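Local structure of branched-chain-amino-acid aminotransferase (Pseudomonas sp. UW4, 6JIF) at residues G180-H185 with T328-V333; G141-L146 with I172-Y177; F187-Y192 with I315-H320. The protein catalyses the reversible transfer of the amino group between branched-chain amino acids and 2-oxo acids, using pyridoxal-5'-phosphate as cofactor. All blocks are in the same frame, centred on the assembly; numbering follows the deposited sequence.

The three contacts follow the chain as it leaves one sheet and enters another. Contact 2 closes first, pairing strands 143-153 and 164-174 in the antiparallel sheet of seven strands. The chain then runs through residues 180-185, the loop leading into strand 185-189, where contact 1 opens. That strand belongs to the mixed sheet and carries contact 3, nested within the long span of chain that contact 1 closes. Contact 1 stands about 20 Å, centre to centre, from each of the others, while contacts 2 and 3 are about 30 Å apart. The chain thus passes from the antiparallel to the mixed sheet with the bound cofactor in the neighbourhood of contacts 2 and 3, both of which, unlike contact 1, touch the second subunit.

Contact 1: residues G180-H185 with T328-V333; sequences GGLTPH and TEVGPV
Val330 points its side chain at residues 180-185 and meets them with both methyl groups, each turned to a different part of Leu182. CG1 lies anti to the backbone N (chi1 177°) and approaches the end of the leucine, 4.1 Å from Leu182 CD1, the two side chains crossing at about a right angle. CG2, set beside the backbone N, is directed at the main chain instead and comes to 3.5 Å from Leu182 O, with Thr183 CA also close by. The valine thus rests partly on a side chain and partly on a peptide group. Pro184 completes the apolar patch. Its ring is turned toward residues 328-330 and stands aslant to the valine: CD lies 3.9 Å from Val330 CG2, while CG reaches further back along the chain to within 3.7 Å of Glu329 N. That amide is satisfied by Ser326 OG, and the ring CG simply packs against it. Beyond the segments, Leu182 and Val330 both touch Pro311 of strand 308-317, and Leu182 also touches Tyr338 of helix 332-346, for which Gly331 is the N-cap residue. The contact therefore joins the loop before strand 185-189 to the approach of that helix, at the surface of the subunit. No direct hydrogen bond crosses it. The polar link is a water that donates to Thr328 O at 2.8 Å and lies 3.2 Å from Thr183 OG1, which implies an interface of apolar side chains packed on one another and on main-chain atoms, with one water bridging the polar margin.

Contact 2: residues G141-L146 with I172-Y177; sequences GGALYL and IPVGAY
Ala143 and Val174, paired through both of their backbone amides, begin a short antiparallel ladder in the beta hairpin of strands 143-153 and 164-174. Ala143 N donates to Val174 O at 3.0 Å, and Val174 N returns a bond of 2.9 Å to Ala143 O. Two residues on, Tyr145 and Ile172 form a second hydrogen-bonded pair, with Tyr145 N 2.8 Å from Ile172 O. Leu144 and Pro173 make the non-hydrogen-bonded pair between them, an example of the general rule that an antiparallel pair tolerates proline at such a position: its lack of an N-H costs this strand pair no bond. On the face bearing Ala143 and Tyr145, Val174 spreads its methyls over both neighbours: CG1 packs 3.7 Å from Tyr145 CB, and CG2 sits 3.4 Å from Ala143 O, with Ala143 CB beyond. Tyr145 and Ile172 run side by side in the same direction, Ile172 CG1 touching the tyrosine at CB and CD2. The first torsion of Tyr145 (chi1 -179°) swings its ring away from the main-chain nitrogen and out past the strand pair. There the second shell takes hold: Arg147 NH2 hydrogen-bonds to the phenol OH, Phe33 meets the ring edge-to-face, and Ile157 of the second subunit packs on both Tyr145 and Ile172. Strand 76-85 continues the sheet through backbone hydrogen bonds to Leu144 and Leu146. The hairpin thus brings Tyr145 to the dimer interface, its side chain about 7 Å from the pyridoxal-5'-phosphate. On the other face, Leu144 bends its end back over the partner strand, and CD1 comes to rest 3.6 Å from Ile172 O.

Contact 3: residues F187-Y192 with I315-H320; sequences FQISSY and IDYNDH
Gln188 and Asp316 stand side by side on one face of a parallel strand pair, and the glutamine can be followed outward along its neighbour. Gln188 CB lies 4.4 Å from Asp316 CB. The next atom, CG, is turned directly opposite the main-chain nitrogen (chi1 -174°) and runs alongside the aspartate, 3.6 Å from Asp316 OD2. The chain stays extended beyond CG: Gln188 CD is 3.9 Å from Asp316 OD2, and NE2 at the tip donates to that same OD2 at 3.2 Å. The bond is nearly straight, 167° at the hydrogen. The oxygen lies in the amide plane of the glutamine and is approached on its anti side, somewhat out of the carboxylate plane, with the amide and carboxylate planes 35° apart. Were the glutamine cut back to an alanine, Asp316 OD2 would probably lose this donor and its carboxylate be left freer to turn. Beneath the side chains, the backbones are joined by Asp316 N to Phe187 O at 2.8 Å and by Ile189 N to Asp316 O at 2.9 Å, so that Asp316 contributes main chain and side chain alike. Ile189 leans toward the partner strand and branches over it: CD1 is 3.7 Å from Ile315 CG2, while CG1 and CG2 both touch the Tyr317 ring, CG1 lying 3.6 Å from CD1 of the tyrosine. Further along, Tyr192 packs on Arg109 of the second subunit. In the mixed sheet, strand 185-189 lies between strand 308-317 and strand 227-230, whose Ile228 packs on Phe187, Ile189 and Ile315. Phe224, in a loop, touches Gln188 and Asp316 together, and Ala219 of helix 206-221 also reaches the glutamine.

Contact 1: residues G180-H185 with T328-V333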
loop_
_atom_site.group_PDB
_atom_site.type_symbol
_atom_site.label_atom_id
_atom_site.label_comp_id
_atom_site.label_asym_id
_atom_site.label_seq_id
_atom_site.Cartn_x
_atom_site.Cartn_y
_atom_site.Cartn_z
ATOM N N GLY B 180 -21.840 23.675 -5.536
ATOM C CA GLY B 180 -22.521 24.111 -6.742
ATOM C C GLY B 180 -23.500 23.101 -7.313
ATOM O O GLY B 180 -24.261 23.437 -8.238
ATOM N N GLY B 181 -23.516 21.889 -6.768
ATOM C CA GLY B 181 -24.351 20.802 -7.229
ATOM C C GLY B 181 -23.686 19.964 -8.301
ATOM O O GLY B 181 -22.454 19.885 -8.357
ATOM N N LEU B 182 -24.507 19.395 -9.187
ATOM C CA LEU B 182 -24.061 18.488 -10.240
ATOM C C LEU B 182 -23.619 19.314 -11.422
ATOM O O LEU B 182 -24.429 20.053 -12.007
ATOM C CB LEU B 182 -25.193 17.587 -10.690
ATOM C CG LEU B 182 -25.519 16.217 -10.187
ATOM C CD1 LEU B 182 -26.533 15.741 -11.207
ATOM C CD2 LEU B 182 -24.352 15.279 -10.066
ATOM N N THR B 183 -22.354 19.164 -11.785
ATOM C CA THR B 183 -21.789 19.918 -12.881
ATOM C C THR B 183 -20.767 19.020 -13.525
ATOM O O THR B 183 -20.281 18.089 -12.864
ATOM C CB THR B 183 -21.114 21.211 -12.402
ATOM O OG1 THR B 183 -20.898 22.045 -13.531
ATOM C CG2 THR B 183 -19.762 20.874 -11.729
ATOM N N PRO B 184 -20.474 19.199 -14.812
ATOM C CA PRO B 184 -19.421 18.366 -15.428
ATOM C C PRO B 184 -18.010 18.758 -15.015
ATOM O O PRO B 184 -17.672 19.934 -14.882
ATOM C CB PRO B 184 -19.584 18.618 -16.933
ATOM C CG PRO B 184 -20.928 19.340 -17.089
ATOM C CD PRO B 184 -21.196 20.035 -15.791
ATOM N N HIS B 185 -17.144 17.750 -14.936
ATOM C CA HIS B 185 -15.739 17.928 -14.601
ATOM C C HIS B 185 -14.937 17.207 -15.648
ATOM O O HIS B 185 -15.410 16.207 -16.193
ATOM C CB HIS B 185 -15.383 17.291 -13.245
ATOM C CG HIS B 185 -16.250 17.772 -12.157
ATOM N ND1 HIS B 185 -15.883 18.791 -11.314
ATOM C CD2 HIS B 185 -17.529 17.468 -11.851
ATOM C CE1 HIS B 185 -16.886 19.076 -10.509
ATOM N NE2 HIS B 185 -17.898 18.285 -10.813
ATOM N N THR B 328 -20.849 22.112 -19.808
ATOM C CA THR B 328 -21.592 23.029 -18.958
ATOM C C THR B 328 -22.880 22.444 -18.389
ATOM O O THR B 328 -23.399 22.999 -17.413
ATOM C CB THR B 328 -21.988 24.297 -19.751
ATOM O OG1 THR B 328 -22.772 23.885 -20.863
ATOM C CG2 THR B 328 -20.743 25.091 -20.333
ATOM N N GLU B 329 -23.407 21.364 -18.961
ATOM C CA GLU B 329 -24.699 20.843 -18.555
ATOM C C GLU B 329 -24.595 19.341 -18.327
ATOM O O GLU B 329 -23.982 18.627 -19.122
ATOM C CB GLU B 329 -25.777 21.095 -19.611
ATOM C CG GLU B 329 -25.900 22.561 -20.050
ATOM C CD GLU B 329 -27.288 22.865 -20.451
ATOM O OE1 GLU B 329 -28.031 23.435 -19.617
ATOM O OE2 GLU B 329 -27.651 22.484 -21.588
ATOM N N VAL B 330 -25.232 18.883 -17.284
ATOM C CA VAL B 330 -25.263 17.441 -17.010
ATOM C C VAL B 330 -26.369 16.807 -17.833
ATOM O O VAL B 330 -27.472 17.364 -17.965
ATOM C CB VAL B 330 -25.403 17.190 -15.520
ATOM C CG1 VAL B 330 -25.516 15.660 -15.211
ATOM C CG2 VAL B 330 -24.273 17.879 -14.785
ATOM N N GLY B 331 -26.064 15.657 -18.417
ATOM C CA GLY B 331 -26.988 15.003 -19.304
ATOM C C GLY B 331 -28.126 14.434 -18.518
ATOM O O GLY B 331 -28.043 14.260 -17.289
ATOM N N PRO B 332 -29.245 14.196 -19.213
ATOM C CA PRO B 332 -30.498 13.851 -18.515
ATOM C C PRO B 332 -30.485 12.478 -17.865
ATOM O O PRO B 332 -31.177 12.277 -16.843
ATOM C CB PRO B 332 -31.550 13.935 -19.622
ATOM C CG PRO B 332 -30.787 13.661 -20.881
ATOM C CD PRO B 332 -29.430 14.307 -20.670
ATOM N N VAL B 333 -29.783 11.517 -18.464
ATOM C CA VAL B 333 -29.765 10.189 -17.864
ATOM C C VAL B 333 -29.027 10.243 -16.542
ATOM O O VAL B 333 -29.460 9.641 -15.557
ATOM C CB VAL B 333 -29.150 9.145 -18.810
ATOM C CG1 VAL B 333 -29.102 7.757 -18.067
ATOM C CG2 VAL B 333 -29.960 9.076 -20.090
HETATM O O HOH W 1 -23.849 22.469 -14.680
#

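Contact 2: residues G141-L146 with I172-Y177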
loop_
_atom_site.group_PDB
_atom_site.type_symbol
_atom_site.label_atom_id
_atom_site.label_comp_id
_atom_site.label_asym_id
_atom_site.label_seq_id
_atom_site.Cartn_x
_atom_site.Cartn_y
_atom_site.Cartn_z
ATOM N N GLY B 141 -28.716 18.505 2.044
ATOM C CA GLY B 141 -27.845 17.705 1.210
ATOM C C GLY B 141 -26.696 17.064 1.952
ATOM O O GLY B 141 -25.824 16.458 1.314
ATOM N N GLY B 142 -26.649 17.221 3.261
ATOM C CA GLY B 142 -25.552 16.717 4.059
ATOM C C GLY B 142 -25.768 15.284 4.508
ATOM O O GLY B 142 -26.788 14.677 4.262
ATOM N N ALA B 143 -24.745 14.723 5.122
ATOM C CA ALA B 143 -24.823 13.340 5.606
ATOM C C ALA B 143 -23.804 13.166 6.713
ATOM O O ALA B 143 -22.905 13.980 6.886
ATOM C CB ALA B 143 -24.563 12.339 4.482
ATOM N N LEU B 144 -23.911 12.065 7.432
ATOM C CA LEU B 144 -22.869 11.678 8.377
ATOM C C LEU B 144 -22.043 10.540 7.759
ATOM O O LEU B 144 -22.560 9.438 7.507
ATOM C CB LEU B 144 -23.493 11.260 9.707
ATOM C CG LEU B 144 -22.444 10.915 10.775
ATOM C CD1 LEU B 144 -21.774 12.222 11.257
ATOM C CD2 LEU B 144 -23.126 10.213 11.945
ATOM N N TYR B 145 -20.773 10.795 7.495
ATOM C CA TYR B 145 -19.925 9.798 6.871
ATOM C C TYR B 145 -19.258 8.983 7.953
ATOM O O TYR B 145 -18.792 9.539 8.946
ATOM C CB TYR B 145 -18.878 10.479 6.009
ATOM C CG TYR B 145 -17.927 9.574 5.264
ATOM C CD1 TYR B 145 -18.285 9.002 4.061
ATOM C CD2 TYR B 145 -16.655 9.347 5.750
ATOM C CE1 TYR B 145 -17.380 8.185 3.359
ATOM C CE2 TYR B 145 -15.764 8.537 5.094
ATOM C CZ TYR B 145 -16.117 7.970 3.898
ATOM O OH TYR B 145 -15.178 7.188 3.219
ATOM N N LEU B 146 -19.264 7.667 7.775
ATOM C CA LEU B 146 -18.584 6.734 8.659
ATOM C C LEU B 146 -17.402 6.129 7.922
ATOM O O LEU B 146 -17.571 5.656 6.788
ATOM C CB LEU B 146 -19.518 5.609 9.080
ATOM C CG LEU B 146 -20.340 5.841 10.335
ATOM C CD1 LEU B 146 -21.199 7.041 10.091
ATOM C CD2 LEU B 146 -21.213 4.551 10.606
ATOM N N ILE B 172 -17.744 11.725 10.474
ATOM C CA ILE B 172 -17.599 13.179 10.224
ATOM C C ILE B 172 -18.844 13.676 9.511
ATOM O O ILE B 172 -19.385 12.957 8.666
ATOM C CB ILE B 172 -16.353 13.517 9.371
ATOM C CG1 ILE B 172 -16.340 12.701 8.070
ATOM C CG2 ILE B 172 -15.078 13.277 10.131
ATOM C CD1 ILE B 172 -15.376 13.298 7.089
ATOM N N PRO B 173 -19.336 14.887 9.814
ATOM C CA PRO B 173 -20.406 15.459 9.002
ATOM C C PRO B 173 -19.825 15.883 7.658
ATOM O O PRO B 173 -18.690 16.365 7.579
ATOM C CB PRO B 173 -20.846 16.667 9.830
ATOM C CG PRO B 173 -19.561 17.114 10.487
ATOM C CD PRO B 173 -18.875 15.812 10.866
ATOM N N VAL B 174 -20.570 15.631 6.574
ATOM C CA VAL B 174 -20.083 15.955 5.234
ATOM C C VAL B 174 -21.215 16.624 4.468
ATOM O O VAL B 174 -22.401 16.505 4.820
ATOM C CB VAL B 174 -19.547 14.705 4.481
ATOM C CG1 VAL B 174 -18.344 14.071 5.237
ATOM C CG2 VAL B 174 -20.678 13.668 4.282
ATOM N N GLY B 175 -20.832 17.432 3.490
ATOM C CA GLY B 175 -21.812 18.037 2.621
ATOM C C GLY B 175 -21.611 17.535 1.221
ATOM O O GLY B 175 -21.213 16.389 1.008
ATOM N N ALA B 176 -21.892 18.393 0.249
ATOM C CA ALA B 176 -21.643 18.060 -1.142
ATOM C C ALA B 176 -20.143 17.959 -1.340
ATOM O O ALA B 176 -19.387 18.797 -0.842
ATOM C CB ALA B 176 -22.220 19.144 -2.058
ATOM N N TYR B 177 -19.706 16.958 -2.095
ATOM C CA TYR B 177 -18.272 16.816 -2.322
ATOM C C TYR B 177 -17.759 17.971 -3.183
ATOM O O TYR B 177 -16.724 18.570 -2.875
ATOM C CB TYR B 177 -17.982 15.454 -2.963
ATOM C CG TYR B 177 -16.503 15.141 -3.122
ATOM C CD1 TYR B 177 -15.768 15.640 -4.200
ATOM C CD2 TYR B 177 -15.844 14.339 -2.193
ATOM C CE1 TYR B 177 -14.409 15.357 -4.335
ATOM C CE2 TYR B 177 -14.498 14.042 -2.316
ATOM C CZ TYR B 177 -13.778 14.555 -3.385
ATOM O OH TYR B 177 -12.432 14.269 -3.499
#

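Contact 3: residues F187-Y192 with I315-H320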
loop_
_atom_site.group_PDB
_atom_site.type_symbol
_atom_site.label_atom_id
_atom_site.label_comp_id
_atom_site.label_asym_id
_atom_site.label_seq_id
_atom_site.Cartn_x
_atom_site.Cartn_y
_atom_site.Cartn_z
ATOM N N PHE B 187 -11.402 15.094 -16.717
ATOM C CA PHE B 187 -10.406 14.173 -16.142
ATOM C C PHE B 187 -9.369 13.846 -17.199
ATOM O O PHE B 187 -9.624 14.029 -18.394
ATOM C CB PHE B 187 -11.054 12.869 -15.613
ATOM C CG PHE B 187 -12.063 13.084 -14.495
ATOM C CD1 PHE B 187 -13.327 13.524 -14.773
ATOM C CD2 PHE B 187 -11.701 12.835 -13.166
ATOM C CE1 PHE B 187 -14.270 13.709 -13.733
ATOM C CE2 PHE B 187 -12.595 13.013 -12.164
ATOM C CZ PHE B 187 -13.909 13.468 -12.452
ATOM N N GLN B 188 -8.189 13.364 -16.766
ATOM C CA GLN B 188 -7.057 13.096 -17.657
ATOM C C GLN B 188 -6.599 11.643 -17.552
ATOM O O GLN B 188 -6.378 11.147 -16.448
ATOM C CB GLN B 188 -5.880 13.983 -17.304
ATOM C CG GLN B 188 -4.729 13.850 -18.282
ATOM C CD GLN B 188 -3.564 14.671 -17.865
ATOM O OE1 GLN B 188 -3.044 14.549 -16.756
ATOM N NE2 GLN B 188 -3.137 15.563 -18.761
ATOM N N ILE B 189 -6.441 10.968 -18.684
ATOM C CA ILE B 189 -5.868 9.599 -18.627
ATOM C C ILE B 189 -4.466 9.648 -18.051
ATOM O O ILE B 189 -3.656 10.504 -18.396
ATOM C CB ILE B 189 -5.863 8.943 -20.021
ATOM C CG1 ILE B 189 -7.289 8.713 -20.503
ATOM C CG2 ILE B 189 -5.053 7.626 -20.029
ATOM C CD1 ILE B 189 -8.246 8.055 -19.505
ATOM N N SER B 190 -4.154 8.697 -17.155
ATOM C CA SER B 190 -2.826 8.634 -16.568
ATOM C C SER B 190 -2.022 7.496 -17.183
ATOM O O SER B 190 -2.573 6.479 -17.595
ATOM C CB SER B 190 -2.927 8.411 -15.054
ATOM O OG SER B 190 -1.624 8.280 -14.486
ATOM N N SER B 191 -0.710 7.683 -17.245
ATOM C CA SER B 191 0.188 6.604 -17.661
ATOM C C SER B 191 0.567 5.704 -16.506
ATOM O O SER B 191 1.180 4.636 -16.728
ATOM C CB SER B 191 1.436 7.186 -18.267
ATOM O OG SER B 191 2.175 7.839 -17.263
ATOM N N TYR B 192 0.177 6.077 -15.296
ATOM C CA TYR B 192 0.559 5.288 -14.130
ATOM C C TYR B 192 -0.524 4.296 -13.756
ATOM O O TYR B 192 -1.625 4.338 -14.276
ATOM C CB TYR B 192 0.866 6.224 -12.956
ATOM C CG TYR B 192 2.124 7.057 -13.225
ATOM C CD1 TYR B 192 3.377 6.526 -13.040
ATOM C CD2 TYR B 192 2.022 8.365 -13.669
ATOM C CE1 TYR B 192 4.530 7.271 -13.324
ATOM C CE2 TYR B 192 3.146 9.126 -13.907
ATOM C CZ TYR B 192 4.387 8.590 -13.738
ATOM O OH TYR B 192 5.485 9.385 -13.998
ATOM N N ILE B 315 -12.780 13.787 -21.167
ATOM C CA ILE B 315 -11.575 13.038 -20.815
ATOM C C ILE B 315 -10.457 13.468 -21.753
ATOM O O ILE B 315 -10.625 13.407 -22.974
ATOM C CB ILE B 315 -11.786 11.519 -20.919
ATOM C CG1 ILE B 315 -12.814 11.120 -19.853
ATOM C CG2 ILE B 315 -10.458 10.811 -20.757
ATOM C CD1 ILE B 315 -13.228 9.671 -19.930
ATOM N N ASP B 316 -9.327 13.870 -21.180
ATOM C CA ASP B 316 -8.134 14.223 -21.964
ATOM C C ASP B 316 -7.285 12.967 -22.153
ATOM O O ASP B 316 -6.919 12.298 -21.178
ATOM C CB ASP B 316 -7.345 15.299 -21.231
ATOM C CG ASP B 316 -6.110 15.723 -21.961
ATOM O OD1 ASP B 316 -6.276 16.240 -23.057
ATOM O OD2 ASP B 316 -4.986 15.565 -21.429
ATOM N N TYR B 317 -6.996 12.649 -23.406
ATOM C CA TYR B 317 -6.258 11.427 -23.767
ATOM C C TYR B 317 -5.358 11.786 -24.952
ATOM O O TYR B 317 -5.838 12.348 -25.943
ATOM C CB TYR B 317 -7.235 10.319 -24.160
ATOM C CG TYR B 317 -6.572 8.997 -24.538
ATOM C CD1 TYR B 317 -5.618 8.463 -23.727
ATOM C CD2 TYR B 317 -6.895 8.342 -25.740
ATOM C CE1 TYR B 317 -4.980 7.285 -24.058
ATOM C CE2 TYR B 317 -6.278 7.143 -26.077
ATOM C CZ TYR B 317 -5.324 6.640 -25.240
ATOM O OH TYR B 317 -4.714 5.451 -25.597
ATOM N N ASN B 318 -4.068 11.474 -24.855
ATOM C CA ASN B 318 -3.115 11.888 -25.909
ATOM C C ASN B 318 -3.327 13.363 -26.251
ATOM O O ASN B 318 -3.369 13.739 -27.418
ATOM C CB ASN B 318 -3.260 11.035 -27.160
ATOM C CG ASN B 318 -2.828 9.617 -26.936
ATOM O OD1 ASN B 318 -1.920 9.359 -26.139
ATOM N ND2 ASN B 318 -3.488 8.683 -27.599
ATOM N N ASP B 319 -3.522 14.177 -25.207
ATOM C CA ASP B 319 -3.655 15.641 -25.308
ATOM C C ASP B 319 -4.791 16.110 -26.230
ATOM O O ASP B 319 -4.696 17.151 -26.891
ATOM C CB ASP B 319 -2.324 16.265 -25.724
ATOM C CG ASP B 319 -1.331 16.317 -24.569
ATOM O OD1 ASP B 319 -0.121 16.143 -24.831
ATOM O OD2 ASP B 319 -1.769 16.506 -23.396
ATOM N N HIS B 320 -5.902 15.392 -26.227
ATOM C CA HIS B 320 -7.114 15.895 -26.844
ATOM C C HIS B 320 -8.251 15.619 -25.880
ATOM O O HIS B 320 -8.314 14.535 -25.316
ATOM C CB HIS B 320 -7.394 15.236 -28.192
ATOM C CG HIS B 320 -6.376 15.580 -29.227
ATOM N ND1 HIS B 320 -5.176 14.912 -29.333
ATOM C CD2 HIS B 320 -6.357 16.548 -30.170
ATOM C CE1 HIS B 320 -4.469 15.443 -30.318
ATOM N NE2 HIS B 320 -5.163 16.438 -30.838
#